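Local coordinates for dihydroxyacetone kinase (Citrobacter freundii, PDB 1UN8), which phosphorylates dihydroxyacetone with ATP in the presence of magnesium or calcium, yielding dihydroxyacetone phosphate and ADP in glycerol fermentation, at residues P63-F68 and I107-T112; D81-P86 and T296-K301; V158-G163 and S325-P330; E133-G138 and E178-A183; R150-T155 and T186-V191. All coordinates share one frame; numbering follows the deposited sequence.

Contact 1. Residues P63-F68 and I107-T112; sequences PAHVGF and IVKNYT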
# COMPACT_ATOMS: atom_id res chain seq x y z
N PRO A 63 7.16 4.14 -4.89
CA PRO A 63 8.17 3.90 -5.93
C PRO A 63 8.79 5.08 -6.71
O PRO A 63 9.67 4.81 -7.55
CB PRO A 63 7.44 2.98 -6.92
CG PRO A 63 6.00 3.37 -6.76
CD PRO A 63 5.83 3.64 -5.29
N ALA A 64 8.37 6.32 -6.46
CA ALA A 64 9.01 7.44 -7.16
C ALA A 64 10.37 7.62 -6.52
O ALA A 64 10.47 7.53 -5.31
CB ALA A 64 8.19 8.70 -6.99
N HIS A 65 11.41 7.88 -7.30
CA HIS A 65 11.33 7.97 -8.76
C HIS A 65 12.02 6.80 -9.41
O HIS A 65 11.92 6.60 -10.63
CB HIS A 65 11.97 9.28 -9.25
CG HIS A 65 11.23 10.51 -8.82
ND1 HIS A 65 10.22 11.07 -9.56
CD2 HIS A 65 11.36 11.28 -7.71
CE1 HIS A 65 9.76 12.14 -8.94
NE2 HIS A 65 10.43 12.29 -7.81
N VAL A 66 12.72 6.01 -8.60
CA VAL A 66 13.43 4.83 -9.09
C VAL A 66 12.51 3.86 -9.84
O VAL A 66 12.92 3.20 -10.78
CB VAL A 66 14.11 4.10 -7.92
CG1 VAL A 66 14.66 2.79 -8.38
CG2 VAL A 66 15.19 4.96 -7.27
N GLY A 67 11.25 3.78 -9.41
CA GLY A 67 10.26 2.91 -10.02
C GLY A 67 9.82 3.36 -11.40
O GLY A 67 9.11 2.64 -12.13
N PHE A 68 10.24 4.56 -11.78
CA PHE A 68 9.93 5.04 -13.12
C PHE A 68 11.17 5.27 -13.98
O PHE A 68 11.18 6.11 -14.87
CB PHE A 68 8.96 6.22 -13.06
CG PHE A 68 7.80 5.93 -12.18
CD1 PHE A 68 7.74 6.46 -10.89
CD2 PHE A 68 6.78 5.10 -12.62
CE1 PHE A 68 6.68 6.20 -10.05
CE2 PHE A 68 5.72 4.84 -11.80
CZ PHE A 68 5.67 5.40 -10.48
N ILE A 107 13.77 16.98 -14.46
CA ILE A 107 12.38 17.18 -14.10
C ILE A 107 12.37 17.32 -12.57
O ILE A 107 12.65 16.35 -11.83
CB ILE A 107 11.52 15.98 -14.51
CG1 ILE A 107 11.64 15.74 -16.02
CG2 ILE A 107 10.04 16.23 -14.09
CD1 ILE A 107 10.35 15.81 -16.79
N VAL A 108 12.06 18.52 -12.08
CA VAL A 108 12.08 18.78 -10.65
C VAL A 108 10.74 19.18 -10.02
O VAL A 108 10.06 20.08 -10.51
CB VAL A 108 13.10 19.88 -10.32
CG1 VAL A 108 13.12 20.17 -8.83
CG2 VAL A 108 14.47 19.43 -10.79
N LYS A 109 10.38 18.51 -8.92
CA LYS A 109 9.14 18.82 -8.21
C LYS A 109 9.36 20.18 -7.54
O LYS A 109 10.46 20.48 -7.09
CB LYS A 109 8.82 17.73 -7.17
CG LYS A 109 8.50 16.38 -7.80
CD LYS A 109 7.94 15.36 -6.79
CE LYS A 109 8.88 15.10 -5.62
NZ LYS A 109 10.25 14.71 -6.04
N ASN A 110 8.32 21.00 -7.48
CA ASN A 110 8.45 22.35 -6.91
C ASN A 110 8.75 22.44 -5.42
O ASN A 110 7.85 22.52 -4.59
CB ASN A 110 7.19 23.16 -7.22
CG ASN A 110 7.48 24.65 -7.32
OD1 ASN A 110 8.56 25.11 -6.97
ND2 ASN A 110 6.49 25.42 -7.81
N TYR A 111 10.03 22.42 -5.08
CA TYR A 111 10.48 22.55 -3.69
C TYR A 111 11.84 23.24 -3.74
O TYR A 111 12.71 22.85 -4.52
CB TYR A 111 10.46 21.20 -2.99
CG TYR A 111 9.10 20.52 -2.99
CD1 TYR A 111 8.82 19.50 -3.89
CD2 TYR A 111 8.10 20.91 -2.11
CE1 TYR A 111 7.59 18.88 -3.90
CE2 TYR A 111 6.87 20.30 -2.12
CZ TYR A 111 6.61 19.28 -3.01
OH TYR A 111 5.38 18.67 -3.02
N THR A 112 12.01 24.28 -2.93
CA THR A 112 13.25 25.04 -2.89
C THR A 112 14.52 24.18 -2.92
O THR A 112 15.38 24.38 -3.76
CB THR A 112 13.31 25.92 -1.64
OG1 THR A 112 12.15 26.75 -1.61
CG2 THR A 112 14.55 26.81 -1.67
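H65 and K109 approach each other from opposite directions, the imidazole from a loop after strand 52-59 and the amine from the C-terminal end of strand 104-109. The whole contact comes down to one bond: K109 NZ donates to H65 NE2 over 3.0 Å. The amine meets the rim of the ring and not a face, for it lies only 8° out of the imidazole plane, and K109 CE follows it in at the same edge, 3.9 Å from H65 NE2. The lysine does not arrive fully stretched. Two bends in its chain, at chi3 (-58°) and chi4 (-54°), fold the last carbon and the amine round until NZ faces NE2. On the histidine side, A64 CB sits 3.9 Å above the H65 ring plane, over its centre; the peptide bond between A64 and H65 is cis. The other ring nitrogen, H65 ND1, is hydrogen-bonded to H159 NE2 on helix 155-167, so both nitrogens have partners and the ring is restrained against rotation. K109 binds the substrate, and its side chain lies close to those of H61 and D114, which do so as well. Because NE2 accepts from K109 NZ, H65 probably helps to position the substrate-binding lysine from the second shell, itself held by H159.

Contact 2. Residues D81-P86 and T296-K301; sequences DVFASP and TALDMK
F83 and L298 meet where two beta turns face each other, a type II turn from D81 to A84 and a type II' turn from A297 to M300. In this apolar contact the two side chains cross obliquely, with F83 CZ 3.9 Å from L298 CD1; F83 CG stands beside the backbone N (chi1 -67°), letting CZ reach L298 although the CB bond does not point at it. V82 adds a methyl group, its CG1 lying 4.2 Å from L298 CD1 and also covering one face of the F83 ring toward the rim. A297 CA comes up to the edge of the same ring, 4.3 Å from F83 CZ. Hydrogen bonds shape each turn from within: A84 N bonds to D81 O and M300 N to A297 O, so that the first turn offers V82 and F83 and the second offers L298. F83 also meets the active-site H220 edge-to-face and touches the ring of the substrate-binding H61. Beyond L298, D299 forms a salt bridge with K301 of the second subunit. The first turn has one further brace: V82 N donates to D81 OD2 at 2.6 Å, on the anti side of the carboxylate and 23° out of its plane.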
# COMPACT_ATOMS: atom_id res chain seq x y z
N ASP A 81 18.18 11.99 1.04
CA ASP A 81 17.79 11.26 2.23
C ASP A 81 16.27 11.43 2.35
O ASP A 81 15.64 12.12 1.53
CB ASP A 81 18.51 11.85 3.45
CG ASP A 81 18.59 10.87 4.61
OD1 ASP A 81 19.50 11.03 5.45
OD2 ASP A 81 17.74 9.97 4.69
N VAL A 82 15.68 10.80 3.36
CA VAL A 82 14.25 10.88 3.56
C VAL A 82 13.76 12.32 3.64
O VAL A 82 14.17 13.07 4.53
CB VAL A 82 13.82 10.17 4.85
CG1 VAL A 82 12.30 10.16 4.95
CG2 VAL A 82 14.35 8.75 4.86
N PHE A 83 12.89 12.70 2.71
CA PHE A 83 12.33 14.05 2.68
C PHE A 83 13.37 15.15 2.68
O PHE A 83 13.12 16.25 3.17
CB PHE A 83 11.40 14.24 3.87
CG PHE A 83 10.15 13.41 3.81
CD1 PHE A 83 9.21 13.46 4.85
CD2 PHE A 83 9.88 12.60 2.71
CE1 PHE A 83 8.03 12.72 4.79
CE2 PHE A 83 8.70 11.86 2.64
CZ PHE A 83 7.77 11.92 3.68
N ALA A 84 14.54 14.85 2.13
CA ALA A 84 15.64 15.81 2.06
C ALA A 84 16.23 15.81 0.65
O ALA A 84 16.53 14.75 0.10
CB ALA A 84 16.71 15.45 3.07
N SER A 85 16.41 17.00 0.08
CA SER A 85 16.96 17.12 -1.27
C SER A 85 18.35 16.52 -1.43
O SER A 85 19.17 16.54 -0.50
CB SER A 85 17.02 18.60 -1.68
OG SER A 85 15.73 19.16 -1.82
N PRO A 86 18.65 15.99 -2.64
CA PRO A 86 19.95 15.39 -2.93
C PRO A 86 20.96 16.54 -2.97
O PRO A 86 20.56 17.70 -3.10
CB PRO A 86 19.76 14.78 -4.32
CG PRO A 86 18.27 14.66 -4.48
CD PRO A 86 17.76 15.90 -3.80
N THR A 296 4.30 8.32 -3.12
CA THR A 296 3.88 8.29 -1.72
C THR A 296 4.51 9.29 -0.80
O THR A 296 5.35 10.09 -1.19
CB THR A 296 4.14 6.91 -1.11
OG1 THR A 296 5.55 6.66 -1.09
CG2 THR A 296 3.42 5.82 -1.91
N ALA A 297 4.07 9.23 0.46
CA ALA A 297 4.55 10.07 1.55
C ALA A 297 4.70 9.05 2.68
O ALA A 297 3.99 9.09 3.69
CB ALA A 297 3.49 11.12 1.91
N LEU A 298 5.63 8.13 2.48
CA LEU A 298 5.86 7.05 3.41
C LEU A 298 4.52 6.35 3.63
O LEU A 298 3.87 5.96 2.65
CB LEU A 298 6.45 7.59 4.71
CG LEU A 298 7.88 8.10 4.51
CD1 LEU A 298 8.43 8.73 5.77
CD2 LEU A 298 8.74 6.94 4.09
N ASP A 299 4.07 6.20 4.87
CA ASP A 299 2.80 5.52 5.12
C ASP A 299 1.60 6.45 5.34
O ASP A 299 0.59 6.05 5.93
CB ASP A 299 2.95 4.57 6.30
CG ASP A 299 3.19 5.29 7.61
OD1 ASP A 299 3.48 6.49 7.59
OD2 ASP A 299 3.09 4.63 8.66
N MET A 300 1.70 7.68 4.85
CA MET A 300 0.62 8.66 4.99
C MET A 300 -0.74 8.09 4.59
O MET A 300 -0.91 7.61 3.47
CB MET A 300 0.92 9.88 4.12
CG MET A 300 -0.08 11.01 4.25
SD MET A 300 0.64 12.57 3.71
CE MET A 300 -0.40 12.90 2.34
N LYS A 301 -1.71 8.15 5.50
CA LYS A 301 -3.02 7.64 5.17
C LYS A 301 -3.87 8.66 4.43
O LYS A 301 -4.77 9.27 5.01
CB LYS A 301 -3.75 7.14 6.42
CG LYS A 301 -5.11 6.53 6.09
CD LYS A 301 -5.56 5.46 7.07
CE LYS A 301 -6.77 4.72 6.47
NZ LYS A 301 -7.25 3.56 7.28

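Contact 3. Residues V158-G163 and S325-P330; sequences VHKIAG and SNWPTP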
# COMPACT_ATOMS: atom_id res chain seq x y z
N VAL A 158 4.33 13.58 -16.03
CA VAL A 158 5.23 14.41 -16.80
C VAL A 158 6.40 13.54 -17.26
O VAL A 158 6.87 13.66 -18.39
CB VAL A 158 5.74 15.60 -15.97
CG1 VAL A 158 6.80 16.37 -16.73
CG2 VAL A 158 4.58 16.54 -15.65
N HIS A 159 6.86 12.64 -16.38
CA HIS A 159 7.96 11.75 -16.75
C HIS A 159 7.54 10.94 -17.98
O HIS A 159 8.30 10.78 -18.92
CB HIS A 159 8.29 10.77 -15.62
CG HIS A 159 8.98 11.38 -14.43
ND1 HIS A 159 9.50 12.66 -14.45
CD2 HIS A 159 9.29 10.87 -13.22
CE1 HIS A 159 10.10 12.90 -13.30
NE2 HIS A 159 10.00 11.83 -12.54
N LYS A 160 6.31 10.45 -17.94
CA LYS A 160 5.76 9.63 -19.01
C LYS A 160 5.84 10.30 -20.38
O LYS A 160 6.27 9.69 -21.36
CB LYS A 160 4.30 9.29 -18.70
CG LYS A 160 3.75 8.11 -19.50
CD LYS A 160 4.60 6.86 -19.27
CE LYS A 160 4.03 5.65 -20.00
NZ LYS A 160 4.02 5.83 -21.48
N ILE A 161 5.39 11.54 -20.45
CA ILE A 161 5.41 12.29 -21.70
C ILE A 161 6.84 12.61 -22.12
O ILE A 161 7.20 12.42 -23.29
CB ILE A 161 4.58 13.59 -21.55
CG1 ILE A 161 3.10 13.26 -21.79
CG2 ILE A 161 5.11 14.66 -22.48
CD1 ILE A 161 2.70 13.35 -23.25
N ALA A 162 7.65 13.08 -21.19
CA ALA A 162 9.03 13.40 -21.50
C ALA A 162 9.72 12.14 -22.03
O ALA A 162 10.45 12.20 -23.03
CB ALA A 162 9.74 13.89 -20.25
N GLY A 163 9.49 11.02 -21.36
CA GLY A 163 10.11 9.77 -21.76
C GLY A 163 9.74 9.34 -23.17
O GLY A 163 10.59 8.86 -23.92
N SER A 325 9.77 -0.44 -13.10
CA SER A 325 9.29 -1.28 -12.02
C SER A 325 7.86 -1.01 -11.61
O SER A 325 7.18 -1.90 -11.12
CB SER A 325 10.17 -1.12 -10.78
OG SER A 325 11.52 -1.47 -11.05
N ASN A 326 7.39 0.23 -11.80
CA ASN A 326 6.06 0.54 -11.28
C ASN A 326 5.05 1.31 -12.14
O ASN A 326 3.98 1.66 -11.65
CB ASN A 326 6.23 1.29 -9.95
CG ASN A 326 6.98 0.47 -8.93
OD1 ASN A 326 6.40 -0.31 -8.18
ND2 ASN A 326 8.29 0.68 -8.87
N TRP A 327 5.35 1.60 -13.41
CA TRP A 327 4.36 2.31 -14.20
C TRP A 327 3.16 1.39 -14.34
O TRP A 327 3.29 0.22 -14.69
CB TRP A 327 4.93 2.76 -15.56
CG TRP A 327 3.86 3.30 -16.44
CD1 TRP A 327 3.20 2.66 -17.45
CD2 TRP A 327 3.27 4.60 -16.33
NE1 TRP A 327 2.22 3.47 -17.97
CE2 TRP A 327 2.24 4.66 -17.30
CE3 TRP A 327 3.49 5.71 -15.51
CZ2 TRP A 327 1.44 5.80 -17.48
CZ3 TRP A 327 2.70 6.84 -15.68
CH2 TRP A 327 1.68 6.88 -16.65
N PRO A 328 1.96 1.93 -14.05
CA PRO A 328 0.72 1.16 -14.19
C PRO A 328 0.05 1.40 -15.54
O PRO A 328 -0.10 2.55 -15.96
CB PRO A 328 -0.12 1.68 -13.05
CG PRO A 328 0.22 3.15 -13.09
CD PRO A 328 1.72 3.18 -13.32
N THR A 329 -0.35 0.33 -16.21
CA THR A 329 -1.01 0.44 -17.50
C THR A 329 -2.39 1.04 -17.33
O THR A 329 -3.25 0.46 -16.66
CB THR A 329 -1.16 -0.95 -18.16
OG1 THR A 329 0.14 -1.47 -18.46
CG2 THR A 329 -1.99 -0.86 -19.44
N PRO A 330 -2.64 2.20 -17.95
CA PRO A 330 -3.94 2.87 -17.87
C PRO A 330 -5.08 1.95 -18.30
O PRO A 330 -4.92 1.14 -19.20
CB PRO A 330 -3.76 4.06 -18.81
CG PRO A 330 -2.30 4.37 -18.68
CD PRO A 330 -1.68 3.00 -18.73
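K160 and W327 both set out with CG anti to the backbone N, at chi1 values of -162° and 172°, and these torsions send the lysine off helix 155-167 and the indole out of the loop after helix 314-319 toward one another. The result is a CH-pi contact with an off-centre cation-pi component, joining helix 155-167 to the loop 325-330. Further bends at chi2 and chi4 of K160 carry its methylenes across one face of the indole, the two side chains crossing at about a right angle. K160 CG lies 3.7 Å from W327 CH2 on the six-membered ring, while K160 CE reaches the seam between the rings, 3.4 Å from W327 CE2. Measured to the centroid of the W327 five-membered ring, K160 CE stands at 3.6 Å, over the face. The amine itself is farther off, with K160 NZ 5.0 Å from the same centroid and 29° from the ring normal, so carbon carries most of the touching. NZ has stronger partners: the carbonyl oxygens of A317 in the last turn of helix 314-319 and of T320 just after it both accept from it. A buried amine is thereby satisfied by backbone oxygens while its aliphatic stem supplies the packing. The indole is covered on both sides, for opposite K160 CE, which lies 3.3 Å above the W327 ring plane, P328 CD rests 3.5 Å from that plane.

Contact 4. Residues E133-G138 and E178-A183; sequences EMLIVG and EAQYAA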
# COMPACT_ATOMS: atom_id res chain seq x y z
N GLU A 133 18.38 21.37 -19.54
CA GLU A 133 17.13 22.10 -19.41
C GLU A 133 16.45 21.61 -18.12
O GLU A 133 16.59 20.45 -17.73
CB GLU A 133 16.22 21.85 -20.61
CG GLU A 133 16.66 22.53 -21.91
CD GLU A 133 16.92 24.03 -21.75
OE1 GLU A 133 16.24 24.68 -20.93
OE2 GLU A 133 17.79 24.55 -22.47
N MET A 134 15.73 22.50 -17.45
CA MET A 134 15.05 22.13 -16.22
C MET A 134 13.57 22.49 -16.25
O MET A 134 13.20 23.61 -16.60
CB MET A 134 15.71 22.82 -15.03
CG MET A 134 15.09 22.42 -13.71
SD MET A 134 16.10 22.93 -12.30
CE MET A 134 14.88 23.93 -11.47
N LEU A 135 12.72 21.54 -15.89
CA LEU A 135 11.28 21.77 -15.85
C LEU A 135 10.78 21.57 -14.42
O LEU A 135 10.78 20.44 -13.91
CB LEU A 135 10.54 20.81 -16.78
CG LEU A 135 9.02 20.87 -16.64
CD1 LEU A 135 8.55 22.26 -17.03
CD2 LEU A 135 8.33 19.82 -17.50
N ILE A 136 10.38 22.66 -13.78
CA ILE A 136 9.85 22.59 -12.41
C ILE A 136 8.36 22.24 -12.50
O ILE A 136 7.58 22.95 -13.16
CB ILE A 136 9.99 23.94 -11.65
CG1 ILE A 136 11.44 24.43 -11.62
CG2 ILE A 136 9.51 23.76 -10.22
CD1 ILE A 136 11.91 24.95 -12.93
N VAL A 137 7.96 21.15 -11.85
CA VAL A 137 6.56 20.73 -11.87
C VAL A 137 5.81 21.14 -10.60
O VAL A 137 6.22 20.81 -9.48
CB VAL A 137 6.45 19.20 -12.04
CG1 VAL A 137 5.00 18.80 -12.25
CG2 VAL A 137 7.29 18.76 -13.23
N GLY A 138 4.71 21.87 -10.78
CA GLY A 138 3.91 22.32 -9.65
C GLY A 138 2.45 22.05 -9.97
O GLY A 138 1.69 22.95 -10.29
N GLU A 178 7.28 19.51 -24.93
CA GLU A 178 6.21 18.56 -24.65
C GLU A 178 6.03 18.32 -23.15
O GLU A 178 4.90 18.24 -22.66
CB GLU A 178 6.51 17.23 -25.35
CG GLU A 178 6.47 17.29 -26.88
CD GLU A 178 5.10 17.66 -27.42
OE1 GLU A 178 4.08 17.30 -26.79
OE2 GLU A 178 5.04 18.31 -28.48
N ALA A 179 7.15 18.20 -22.44
CA ALA A 179 7.14 17.98 -21.01
C ALA A 179 6.42 19.13 -20.32
O ALA A 179 5.61 18.92 -19.41
CB ALA A 179 8.56 17.87 -20.50
N GLN A 180 6.73 20.35 -20.74
CA GLN A 180 6.10 21.52 -20.16
C GLN A 180 4.61 21.50 -20.51
O GLN A 180 3.76 21.83 -19.69
CB GLN A 180 6.77 22.79 -20.69
CG GLN A 180 6.05 24.09 -20.33
CD GLN A 180 6.03 24.40 -18.82
OE1 GLN A 180 7.05 24.77 -18.23
NE2 GLN A 180 4.87 24.24 -18.20
N TYR A 181 4.30 21.10 -21.74
CA TYR A 181 2.91 21.04 -22.19
C TYR A 181 2.12 20.08 -21.30
O TYR A 181 0.98 20.36 -20.93
CB TYR A 181 2.85 20.60 -23.65
CG TYR A 181 1.46 20.66 -24.26
CD1 TYR A 181 0.77 21.87 -24.35
CD2 TYR A 181 0.83 19.51 -24.73
CE1 TYR A 181 -0.52 21.94 -24.90
CE2 TYR A 181 -0.45 19.56 -25.29
CZ TYR A 181 -1.12 20.78 -25.37
OH TYR A 181 -2.38 20.82 -25.94
N ALA A 182 2.72 18.94 -20.98
CA ALA A 182 2.05 17.97 -20.12
C ALA A 182 1.84 18.58 -18.74
O ALA A 182 0.74 18.55 -18.19
CB ALA A 182 2.89 16.69 -20.01
N ALA A 183 2.90 19.14 -18.18
CA ALA A 183 2.82 19.76 -16.87
C ALA A 183 1.63 20.72 -16.82
O ALA A 183 0.75 20.58 -15.98
CB ALA A 183 4.12 20.51 -16.56
O HOH W 1 5.17 24.01 -14.80
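The carboxamide of Q180 is the flat group here, and L135 CD1 lies off one face of it, displaced toward the oxygen, at 3.2 Å from Q180 OE1. This is contact between a methyl group and a carbonyl oxygen, with no hydrogen bond. At the nitrogen end, Q180 NE2 is hydrogen-bonded to S184 OG on the same helix. A water adds a looser link between the segments: it donates to I136 O over 3.1 Å and weakly accepts from Q180 NE2. The bend at chi2 of Q180 (65°) turns the amide back toward the strand, which brings OE1 to the leucine although the residue is exposed.

The other branch of L135 packs on the helix. A chi1 of 172° swings L135 CG away from its own amide nitrogen, and L135 CD2 comes within 3.6 Å of A179 CB. The same methyl touches A179 O at 3.4 Å and, one helical turn later, A183 CB at 4.4 Å. This is the helix-on-sheet packing of an alpha/beta fold: helix 172-184 covers one face of the sheet at strand 132-137, which is outermost within the chain. The axes of strand 133-137 and helix segment 178-183 approach to 9.3 Å, their N-to-C directions 6° apart. V158 of helix 155-167 also packs on L135. M134 and I136, alternating with L135 along the strand, pack instead on Y467 and F466 of the second subunit.

Contact 5. Residues R150-T155 and T186-V191; sequences RGIAGT and TFSLGV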
# COMPACT_ATOMS: atom_id res chain seq x y z
N ARG A 150 3.03 23.20 -5.11
CA ARG A 150 3.88 22.07 -4.81
C ARG A 150 3.76 21.04 -5.92
O ARG A 150 2.73 20.94 -6.57
CB ARG A 150 3.46 21.43 -3.49
CG ARG A 150 3.63 22.31 -2.29
CD ARG A 150 2.72 21.83 -1.17
NE ARG A 150 2.88 22.63 0.04
CZ ARG A 150 2.10 22.52 1.11
NH1 ARG A 150 1.11 21.64 1.12
NH2 ARG A 150 2.32 23.29 2.16
N GLY A 151 4.84 20.28 -6.11
CA GLY A 151 4.83 19.23 -7.11
C GLY A 151 4.58 17.91 -6.40
O GLY A 151 5.30 17.54 -5.47
N ILE A 152 3.53 17.21 -6.83
CA ILE A 152 3.17 15.93 -6.24
C ILE A 152 2.97 14.82 -7.29
O ILE A 152 3.62 14.83 -8.33
CB ILE A 152 1.91 16.11 -5.36
CG1 ILE A 152 0.73 16.59 -6.22
CG2 ILE A 152 2.21 17.12 -4.21
CD1 ILE A 152 -0.16 17.59 -5.54
N ALA A 153 2.06 13.90 -7.04
CA ALA A 153 1.82 12.76 -7.93
C ALA A 153 1.87 13.00 -9.44
O ALA A 153 2.48 12.22 -10.17
CB ALA A 153 0.51 12.09 -7.55
N GLY A 154 1.22 14.06 -9.90
CA GLY A 154 1.19 14.34 -11.33
C GLY A 154 2.56 14.35 -11.99
O GLY A 154 2.68 14.12 -13.18
N THR A 155 3.59 14.64 -11.20
CA THR A 155 4.94 14.69 -11.74
C THR A 155 5.26 13.48 -12.62
O THR A 155 5.84 13.63 -13.68
CB THR A 155 5.99 14.75 -10.60
OG1 THR A 155 5.79 15.94 -9.81
CG2 THR A 155 7.40 14.75 -11.19
N THR A 186 -1.67 19.23 -16.15
CA THR A 186 -1.78 18.30 -15.05
C THR A 186 -2.21 19.01 -13.77
O THR A 186 -1.63 20.02 -13.37
CB THR A 186 -0.43 17.58 -14.84
OG1 THR A 186 -0.08 16.89 -16.04
CG2 THR A 186 -0.53 16.58 -13.69
N PHE A 187 -3.26 18.48 -13.15
CA PHE A 187 -3.81 19.04 -11.93
C PHE A 187 -4.01 17.95 -10.87
O PHE A 187 -4.65 16.92 -11.12
CB PHE A 187 -5.13 19.75 -12.23
CG PHE A 187 -5.06 20.68 -13.42
CD1 PHE A 187 -5.12 20.18 -14.72
CD2 PHE A 187 -4.85 22.05 -13.24
CE1 PHE A 187 -4.96 21.02 -15.82
CE2 PHE A 187 -4.69 22.89 -14.34
CZ PHE A 187 -4.75 22.38 -15.63
N SER A 188 -3.46 18.18 -9.69
CA SER A 188 -3.58 17.20 -8.62
C SER A 188 -4.09 17.80 -7.31
O SER A 188 -3.85 18.97 -7.01
CB SER A 188 -2.23 16.54 -8.37
OG SER A 188 -1.68 16.05 -9.58
N LEU A 189 -4.80 16.97 -6.55
CA LEU A 189 -5.34 17.38 -5.26
C LEU A 189 -5.28 16.18 -4.32
O LEU A 189 -5.77 15.10 -4.65
CB LEU A 189 -6.78 17.86 -5.40
CG LEU A 189 -7.45 18.31 -4.10
CD1 LEU A 189 -6.59 19.37 -3.43
CD2 LEU A 189 -8.86 18.84 -4.41
N GLY A 190 -4.68 16.37 -3.16
CA GLY A 190 -4.58 15.28 -2.21
C GLY A 190 -5.34 15.52 -0.92
O GLY A 190 -5.71 16.66 -0.59
N VAL A 191 -5.57 14.45 -0.18
CA VAL A 191 -6.28 14.55 1.09
C VAL A 191 -5.72 13.46 1.98
O VAL A 191 -5.35 12.39 1.49
CB VAL A 191 -7.81 14.35 0.91
CG1 VAL A 191 -8.11 12.94 0.46
CG2 VAL A 191 -8.53 14.68 2.22
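I152 is where segment 150-155 first meets strand 186-191. Its CG1 takes the crowded position between backbone N and carbonyl carbon, at chi1 61°, and from there both I152 CG1 and I152 CD1 lie 3.7 Å from S188 CB. The branch thus rests alongside the serine methylene. The chain then turns through A153 to G154, which comes closest to the strand: the CA atoms of G154 and S188 are 6.2 Å apart. With no side chain in between, G154 CA reaches T186 CG2 at 3.7 Å. T186 is turned so that this methyl faces the glycine, while its OG1 bonds to A182 O. G154 N lies 3.5 Å from S188 OG, yet no hydrogen bond joins them. Buried polar groups on both sides of the contact are taken up instead by D139, whose OD1 holds I152 N and whose OD2 bonds to S188 OG and, weakly, to G154 N; S188 OG has T306 OG1 as a further partner. T155 ends the segment by gripping I152 O twice, through T155 N at 2.9 Å and through T155 OG1, also at 2.9 Å; the hydroxyl arrives in the carbonyl plane, with a C=O...donor angle of 148°. The backbone bond closes the type I turn from I152 to T155, and the hydroxyl reinforces it. The arrangement is a type I beta turn leading into helix 155-167 and packed against strand 186-192 of the Dak1 domain, near the substrate-binding K109 and the active-site H220.

From the N terminus, contact 1 opens at 63-68 and closes at 107-112. Contact 2 opens within the stretch of chain that contact 1 closes, so the two cross; it ends only at 296-301, joining the turns after strands 76-80 and 285-292. Contacts 4 (133-138 to 178-183) and 5 (150-155 to 186-191) nest inside contact 2 and cross each other. Contact 3, joining helix 155-167 to the loop after helix 314-319, crosses contacts 2, 4 and 5, whereas contact 1 precedes contacts 3, 4 and 5 in series. Helix 155-167 packs on strands 104-109 and 132-137, and the turn before it rests on strand 186-192, so the two sheets are brought together.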